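Local coordinates for mandelate racemase/muconate lactonizing enzyme family protein (Sorangium cellulosum, PDB 3S5S), which belongs to the enolase superfamily, in which an N-terminal capping domain packs against a C-terminal modified beta/alpha barrel, at residues I107-L112 with G275-A280; P122-F127 with S309-A314. All blocks are in the same frame, centred on the assembly; numbering follows the deposited sequence. Where two conformers were deposited one is given.

Contact 1: residues I107-L112 with G275-A280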
ATOM      1  N   ILE A 107       2.112  -0.909 -18.384  1.00 18.13           N
ATOM      2  CA  ILE A 107       1.159   0.164 -18.489  1.00 17.38           C
ATOM      3  C   ILE A 107       1.175   1.012 -17.225  1.00 17.86           C
ATOM      4  O   ILE A 107       1.364   2.222 -17.298  1.00 18.03           O
ATOM      5  CB  ILE A 107      -0.266  -0.374 -18.791  1.00 17.42           C
ATOM      6  CG1 ILE A 107      -0.320  -0.940 -20.227  1.00 16.94           C
ATOM      7  CG2 ILE A 107      -1.248   0.692 -18.589  1.00 16.66           C
ATOM      8  CD1 ILE A 107      -1.565  -1.720 -20.633  1.00 18.06           C
ATOM      9  N   GLU A 108       0.999   0.386 -16.068  1.00 18.51           N
ATOM     10  CA  GLU A 108       1.059   1.123 -14.797  1.00 18.66           C
ATOM     11  C   GLU A 108       2.424   1.778 -14.605  1.00 18.01           C
ATOM     12  O   GLU A 108       2.534   2.885 -14.079  1.00 18.48           O
ATOM     13  CB  GLU A 108       0.906   0.165 -13.629  1.00 18.61           C
ATOM     14  CG  GLU A 108      -0.408  -0.485 -13.470  1.00 18.98           C
ATOM     15  CD  GLU A 108      -0.421  -1.248 -12.179  1.00 22.70           C
ATOM     16  OE1 GLU A 108       0.221  -0.784 -11.193  1.00 26.08           O
ATOM     17  OE2 GLU A 108      -1.036  -2.315 -12.143  1.00 23.71           O
ATOM     18  N   THR A 109       3.473   1.098 -15.018  1.00 16.84           N
ATOM     19  CA  THR A 109       4.781   1.753 -14.938  1.00 17.48           C
ATOM     20  C   THR A 109       4.880   3.031 -15.801  1.00 16.35           C
ATOM     21  O   THR A 109       5.349   4.028 -15.322  1.00 16.38           O
ATOM     22  CB  THR A 109       5.933   0.787 -15.230  1.00 17.70           C
ATOM     23  OG1 THR A 109       5.872  -0.251 -14.247  1.00 19.99           O
ATOM     24  CG2 THR A 109       7.273   1.528 -15.172  1.00 14.56           C
ATOM     25  N   ALA A 110       4.413   2.981 -17.033  1.00 16.20           N
ATOM     26  CA  ALA A 110       4.396   4.128 -17.960  1.00 16.62           C
ATOM     27  C   ALA A 110       3.499   5.274 -17.439  1.00 17.06           C
ATOM     28  O   ALA A 110       3.862   6.456 -17.525  1.00 18.61           O
ATOM     29  CB  ALA A 110       3.942   3.672 -19.330  1.00 16.12           C
ATOM     30  N   ILE A 111       2.335   4.942 -16.916  1.00 17.38           N
ATOM     31  CA  ILE A 111       1.474   5.950 -16.291  1.00 17.79           C
ATOM     32  C   ILE A 111       2.168   6.642 -15.085  1.00 17.89           C
ATOM     33  O   ILE A 111       2.301   7.880 -15.063  1.00 18.20           O
ATOM     34  CB  ILE A 111       0.131   5.341 -15.852  1.00 17.42           C
ATOM     35  CG1 ILE A 111      -0.649   4.891 -17.083  1.00 17.91           C
ATOM     36  CG2 ILE A 111      -0.709   6.332 -14.959  1.00 14.98           C
ATOM     37  CD1 ILE A 111      -1.986   4.153 -16.705  1.00 16.73           C
ATOM     38  N   LEU A 112       2.631   5.853 -14.109  1.00 17.36           N
ATOM     39  CA  LEU A 112       3.319   6.448 -12.943  1.00 16.75           C
ATOM     40  C   LEU A 112       4.533   7.250 -13.361  1.00 15.30           C
ATOM     41  O   LEU A 112       4.820   8.311 -12.807  1.00 14.94           O
ATOM     42  CB  LEU A 112       3.698   5.405 -11.900  1.00 16.26           C
ATOM     43  CG  LEU A 112       2.558   4.889 -11.012  1.00 19.54           C
ATOM     44  CD1 LEU A 112       3.108   3.988  -9.930  1.00 19.76           C
ATOM     45  CD2 LEU A 112       1.869   6.049 -10.326  1.00 24.72           C
ATOM     46  N   GLY A 275       2.379  -8.915 -11.342  1.00 22.63           N
ATOM     47  CA  GLY A 275       1.011  -8.361 -11.183  1.00 22.36           C
ATOM     48  C   GLY A 275       0.877  -6.843 -11.166  1.00 22.04           C
ATOM     49  O   GLY A 275      -0.178  -6.315 -10.777  1.00 23.69           O
ATOM     50  N   GLY A 276       1.942  -6.134 -11.545  1.00 20.68           N
ATOM     51  CA  GLY A 276       1.888  -4.703 -11.656  1.00 20.52           C
ATOM     52  C   GLY A 276       2.220  -4.022 -10.367  1.00 20.65           C
ATOM     53  O   GLY A 276       2.444  -4.682  -9.367  1.00 21.73           O
ATOM     54  N   ILE A 277       2.204  -2.696 -10.361  1.00 20.06           N
ATOM     55  CA  ILE A 277       2.746  -1.966  -9.230  1.00 19.84           C
ATOM     56  C   ILE A 277       1.755  -1.948  -8.047  1.00 21.07           C
ATOM     57  O   ILE A 277       2.155  -2.050  -6.859  1.00 21.54           O
ATOM     58  CB  ILE A 277       3.116  -0.539  -9.641  1.00 19.00           C
ATOM     59  CG1 ILE A 277       4.162  -0.570 -10.754  1.00 17.75           C
ATOM     60  CG2 ILE A 277       3.577   0.220  -8.455  1.00 17.75           C
ATOM     61  CD1 ILE A 277       4.679   0.777 -11.144  1.00 19.14           C
ATOM     62  N   ALA A 278       0.467  -1.817  -8.361  1.00 21.21           N
ATOM     63  CA  ALA A 278      -0.525  -1.745  -7.302  1.00 21.93           C
ATOM     64  C   ALA A 278      -0.523  -3.063  -6.494  1.00 22.21           C
ATOM     65  O   ALA A 278      -0.523  -3.024  -5.264  1.00 22.74           O
ATOM     66  CB  ALA A 278      -1.942  -1.386  -7.837  1.00 20.81           C
ATOM     67  N   GLU A 279      -0.530  -4.195  -7.207  0.50 22.54           N
ATOM     68  CA  GLU A 279      -0.474  -5.527  -6.593  0.50 22.91           C
ATOM     69  C   GLU A 279       0.769  -5.584  -5.679  0.50 21.96           C
ATOM     70  O   GLU A 279       0.657  -5.871  -4.497  0.50 22.19           O
ATOM     71  CB  GLU A 279      -0.582  -6.678  -7.662  0.50 23.44           C
ATOM     72  CG  GLU A 279      -2.050  -7.320  -7.808  0.50 25.79           C
ATOM     73  CD  GLU A 279      -2.351  -8.152  -9.124  0.50 27.25           C
ATOM     74  OE1 GLU A 279      -1.710  -9.192  -9.408  0.50 30.05           O
ATOM     75  OE2 GLU A 279      -3.276  -7.793  -9.864  0.50 23.24           O
ATOM     76  N   ALA A 280       1.918  -5.190  -6.219  1.00 21.06           N
ATOM     77  CA  ALA A 280       3.201  -5.151  -5.508  1.00 20.90           C
ATOM     78  C   ALA A 280       3.249  -4.272  -4.223  1.00 21.40           C
ATOM     79  O   ALA A 280       3.756  -4.717  -3.166  1.00 21.27           O
ATOM     80  CB  ALA A 280       4.308  -4.802  -6.458  1.00 20.23           C
TER
HETATM   81  O   HOH W   1      -1.324  -3.987 -10.069  1.00 19.15           O

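Contact 2: residues P122-F127 with S309-A314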
ATOM      1  N   PRO A 122      10.926  12.379  -8.307  1.00 19.30           N
ATOM      2  CA  PRO A 122      11.493  11.046  -8.602  1.00 18.60           C
ATOM      3  C   PRO A 122      10.571   9.912  -8.088  1.00 18.65           C
ATOM      4  O   PRO A 122       9.896  10.067  -7.053  1.00 17.79           O
ATOM      5  CB  PRO A 122      12.825  11.015  -7.817  1.00 18.85           C
ATOM      6  CG  PRO A 122      12.858  12.271  -6.982  1.00 19.16           C
ATOM      7  CD  PRO A 122      11.631  13.097  -7.230  1.00 18.66           C
ATOM      8  N   LEU A 123      10.561   8.783  -8.796  1.00 18.87           N
ATOM      9  CA  LEU A 123       9.672   7.660  -8.470  1.00 19.16           C
ATOM     10  C   LEU A 123      10.005   7.029  -7.095  1.00 19.33           C
ATOM     11  O   LEU A 123       9.094   6.567  -6.387  1.00 18.96           O
ATOM     12  CB  LEU A 123       9.697   6.615  -9.585  1.00 18.88           C
ATOM     13  CG  LEU A 123       8.652   5.483  -9.600  1.00 20.64           C
ATOM     14  CD1 LEU A 123       7.208   6.088  -9.678  1.00 21.43           C
ATOM     15  CD2 LEU A 123       8.924   4.449 -10.740  1.00 17.85           C
ATOM     16  N   TRP A 124      11.289   7.035  -6.716  1.00 19.23           N
ATOM     17  CA  TRP A 124      11.709   6.524  -5.413  1.00 19.43           C
ATOM     18  C   TRP A 124      11.122   7.373  -4.270  1.00 20.30           C
ATOM     19  O   TRP A 124      10.843   6.847  -3.158  1.00 22.28           O
ATOM     20  CB  TRP A 124      13.266   6.389  -5.287  1.00 19.88           C
ATOM     21  CG  TRP A 124      14.078   7.659  -5.623  1.00 18.55           C
ATOM     22  CD1 TRP A 124      14.686   7.934  -6.800  1.00 19.43           C
ATOM     23  CD2 TRP A 124      14.368   8.767  -4.753  1.00 15.02           C
ATOM     24  NE1 TRP A 124      15.300   9.152  -6.742  1.00 20.90           N
ATOM     25  CE2 TRP A 124      15.122   9.690  -5.498  1.00 16.44           C
ATOM     26  CE3 TRP A 124      14.052   9.064  -3.415  1.00 14.70           C
ATOM     27  CZ2 TRP A 124      15.592  10.904  -4.962  1.00 15.89           C
ATOM     28  CZ3 TRP A 124      14.484  10.274  -2.875  1.00 15.99           C
ATOM     29  CH2 TRP A 124      15.250  11.187  -3.659  1.00 20.00           C
ATOM     30  N   ALA A 125      10.922   8.665  -4.533  1.00 18.88           N
ATOM     31  CA  ALA A 125      10.267   9.575  -3.587  1.00 17.94           C
ATOM     32  C   ALA A 125       8.791   9.299  -3.522  1.00 16.68           C
ATOM     33  O   ALA A 125       8.208   9.219  -2.446  1.00 16.34           O
ATOM     34  CB  ALA A 125      10.485  11.055  -4.002  1.00 19.06           C
ATOM     35  N   PHE A 126       8.180   9.167  -4.686  1.00 16.72           N
ATOM     36  CA  PHE A 126       6.778   8.752  -4.756  1.00 17.21           C
ATOM     37  C   PHE A 126       6.528   7.466  -3.880  1.00 17.12           C
ATOM     38  O   PHE A 126       5.627   7.448  -3.049  1.00 18.18           O
ATOM     39  CB  PHE A 126       6.364   8.567  -6.201  1.00 15.82           C
ATOM     40  CG  PHE A 126       4.913   8.142  -6.375  1.00 18.36           C
ATOM     41  CD1 PHE A 126       3.889   9.094  -6.398  1.00 18.07           C
ATOM     42  CD2 PHE A 126       4.582   6.799  -6.521  1.00 14.87           C
ATOM     43  CE1 PHE A 126       2.570   8.697  -6.553  1.00 21.72           C
ATOM     44  CE2 PHE A 126       3.273   6.402  -6.682  1.00 16.77           C
ATOM     45  CZ  PHE A 126       2.261   7.329  -6.719  1.00 20.36           C
ATOM     46  N   PHE A 127       7.392   6.467  -4.009  1.00 15.75           N
ATOM     47  CA  PHE A 127       7.283   5.214  -3.266  1.00 16.19           C
ATOM     48  C   PHE A 127       7.633   5.324  -1.755  1.00 16.93           C
ATOM     49  O   PHE A 127       7.338   4.418  -1.003  1.00 17.20           O
ATOM     50  CB  PHE A 127       8.090   4.081  -3.969  1.00 15.29           C
ATOM     51  CG  PHE A 127       7.446   3.568  -5.248  1.00 14.92           C
ATOM     52  CD1 PHE A 127       6.058   3.309  -5.307  1.00 15.67           C
ATOM     53  CD2 PHE A 127       8.208   3.317  -6.374  1.00 14.20           C
ATOM     54  CE1 PHE A 127       5.458   2.843  -6.505  1.00 14.39           C
ATOM     55  CE2 PHE A 127       7.602   2.779  -7.584  1.00 12.93           C
ATOM     56  CZ  PHE A 127       6.230   2.557  -7.625  1.00 10.83           C
ATOM     57  N   SER A 309      11.842  -1.124 -10.400  1.00 19.02           N
ATOM     58  CA  SER A 309      11.984  -1.975  -9.214  1.00 19.13           C
ATOM     59  C   SER A 309      12.896  -1.422  -8.136  1.00 19.64           C
ATOM     60  O   SER A 309      12.594  -1.548  -6.959  1.00 19.85           O
ATOM     61  CB  SER A 309      12.511  -3.339  -9.611  1.00 19.36           C
ATOM     62  OG  SER A 309      11.488  -4.054 -10.314  1.00 20.88           O
ATOM     63  N   ALA A 310      14.018  -0.805  -8.511  1.00 20.61           N
ATOM     64  CA  ALA A 310      14.934  -0.310  -7.500  1.00 20.26           C
ATOM     65  C   ALA A 310      14.275   0.883  -6.804  1.00 20.60           C
ATOM     66  O   ALA A 310      14.324   0.976  -5.584  1.00 22.65           O
ATOM     67  CB  ALA A 310      16.256   0.015  -8.086  1.00 19.84           C
ATOM     68  N   CYS A 311      13.574   1.736  -7.556  1.00 21.21           N
ATOM     69  CA  CYS A 311      12.843   2.881  -6.991  1.00 20.78           C
ATOM     70  C   CYS A 311      11.827   2.374  -5.993  1.00 20.03           C
ATOM     71  O   CYS A 311      11.662   2.958  -4.922  1.00 19.60           O
ATOM     72  CB  CYS A 311      12.099   3.640  -8.079  1.00 20.72           C
ATOM     73  SG  CYS A 311      13.144   4.637  -9.129  1.00 27.35           S
ATOM     74  N   PHE A 312      11.160   1.278  -6.361  1.00 18.36           N
ATOM     75  CA  PHE A 312      10.144   0.655  -5.518  1.00 17.56           C
ATOM     76  C   PHE A 312      10.781   0.157  -4.200  1.00 17.13           C
ATOM     77  O   PHE A 312      10.435   0.656  -3.108  1.00 16.61           O
ATOM     78  CB  PHE A 312       9.400  -0.452  -6.332  1.00 16.82           C
ATOM     79  CG  PHE A 312       8.475  -1.347  -5.525  1.00 15.71           C
ATOM     80  CD1 PHE A 312       7.133  -1.055  -5.401  1.00 15.47           C
ATOM     81  CD2 PHE A 312       8.945  -2.536  -4.934  1.00 19.93           C
ATOM     82  CE1 PHE A 312       6.227  -1.912  -4.672  1.00 14.31           C
ATOM     83  CE2 PHE A 312       8.077  -3.410  -4.192  1.00 19.06           C
ATOM     84  CZ  PHE A 312       6.689  -3.081  -4.077  1.00 18.09           C
ATOM     85  N   ALA A 313      11.702  -0.812  -4.308  1.00 16.96           N
ATOM     86  CA  ALA A 313      12.398  -1.377  -3.134  1.00 16.86           C
ATOM     87  C   ALA A 313      13.099  -0.282  -2.273  1.00 17.88           C
ATOM     88  O   ALA A 313      12.861  -0.227  -1.066  1.00 18.01           O
ATOM     89  CB  ALA A 313      13.370  -2.399  -3.546  1.00 16.86           C
ATOM     90  N   ALA A 314      13.937   0.586  -2.871  1.00 17.31           N
ATOM     91  CA  ALA A 314      14.616   1.617  -2.047  1.00 18.51           C
ATOM     92  C   ALA A 314      13.658   2.684  -1.466  1.00 19.09           C
ATOM     93  O   ALA A 314      13.911   3.220  -0.411  1.00 20.73           O
ATOM     94  CB  ALA A 314      15.796   2.316  -2.834  1.00 18.18           C
TER

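Contact 1: residues I107-L112 with G275-A280
E108 OE1 is the polar centre of this contact, gripped by two consecutive backbone amides of helix 272-289. A278 N gives it a bond of 3.0 Å with an N-H...O angle of 150°, which OE1 receives on its syn lone pair, the side of OE2; I277 N, at 2.9 Å from OE1, adds a weak bond that is more bent. The arrangement joins helix 101-117 of the enolase-superfamily capping domain to one of the helices surrounding the C-terminal barrel, and it illustrates how a carboxylate can take up N-H groups left over at a kink. Helix 272-289 is kinked here, and the amides of I277 and A278 lack the usual carbonyl partner four residues back; the glutamate takes their N-H groups instead. The backbone at G276 combines a positive phi with a fully extended psi, where a side chain would be jammed against the preceding carbonyl, and OE2 lies close to its CA.

A water extends the bonding. It donates to E108 OE2 at 2.7 Å and to G275 O at 2.7 Å, and accepts from E279 N at 3.0 Å, thereby joining the carboxylate to the kinked backbone. With its chain extended beyond CG (chi2 -173°), E108 spans the gap between the axes of the two segments, which pass 8.7 Å apart at 73°. Two N-H groups and a water donor would probably help to stabilise a negative charge on this buried group.

Beside this polar cluster runs an apolar flank built on I277. The T109 and I277 side chains cross at about a right angle, T109 OG1 lying 3.5 Å from I277 CD1 while keeping its hydrogen bond to C105 O. L112 and I277 meet tip to tip, the methyl CD1 of L112 lying 3.8 Å from CD1 of I277.

Contact 2: residues P122-F127 with S309-A314
W124 and C311 bring their backbones close, with CA atoms 4.1 Å apart, where the short helix 123-126 of the capping domain packs on helix 303-316 of the barrel, part of the domain interface of the enolase superfamily. No hydrogen bond crosses between the two segments. In the apolar part, the C311 side chain points toward 122-127. Its CB lies 4.1 Å from W124 CB, and its SG sits 4.0 Å from L123 CB. W124 CG is placed between the backbone N and the carbonyl carbon (chi1 53°), which carries the indole away from 309-314 and leaves the touching to CA and CB, with W124 CA 3.6 Å from C311 O.

The sulfur contact is of the edge kind. C311 SG lies near the indole plane, 5.4 Å from the centroid of the five-membered ring of W124, whereas P122 CB covers part of one indole face.

The aromatic part is a T-shaped stack in which F312 presents its edge to a face of F127, centroids 5.6 Å apart and planes at 80°. F312 CD1 stands over the centre of that face. The F127 ring also presses on backbone, its CD2 coming within 3.4 Å of F312 CA.

The carbonyls of A125 and F127 accept hydrogen bonds from W85 and R86 of the second subunit. Within the chain, F127 also meets L112 of helix 101-117, and F312 is wedged against A280 and L281 of helix 272-289 and I296 of strand 293-296.

How the contacts relate
Contacts 1 and 2 lie side by side, their centres about 12 Å apart, and form one continuous buried seam between the capping domain and the barrel. Their segments alternate along the chain: 107-112 and 122-127 come from helices 101-117 and 123-126, which follow each other, while 275-280 and 309-314 belong to helices 272-289 and 303-316, which follow barrel strands 267-270 and 293-296. The two contacts touch directly where F127 CZ comes within 3.6 Å of I277 CG2 and the F126 ring meets L112. Two consecutive capping-domain helices thus pack on two barrel helices, and residues 122-127 also touch the second subunit, so the capping-barrel interface and the dimer interface adjoin there.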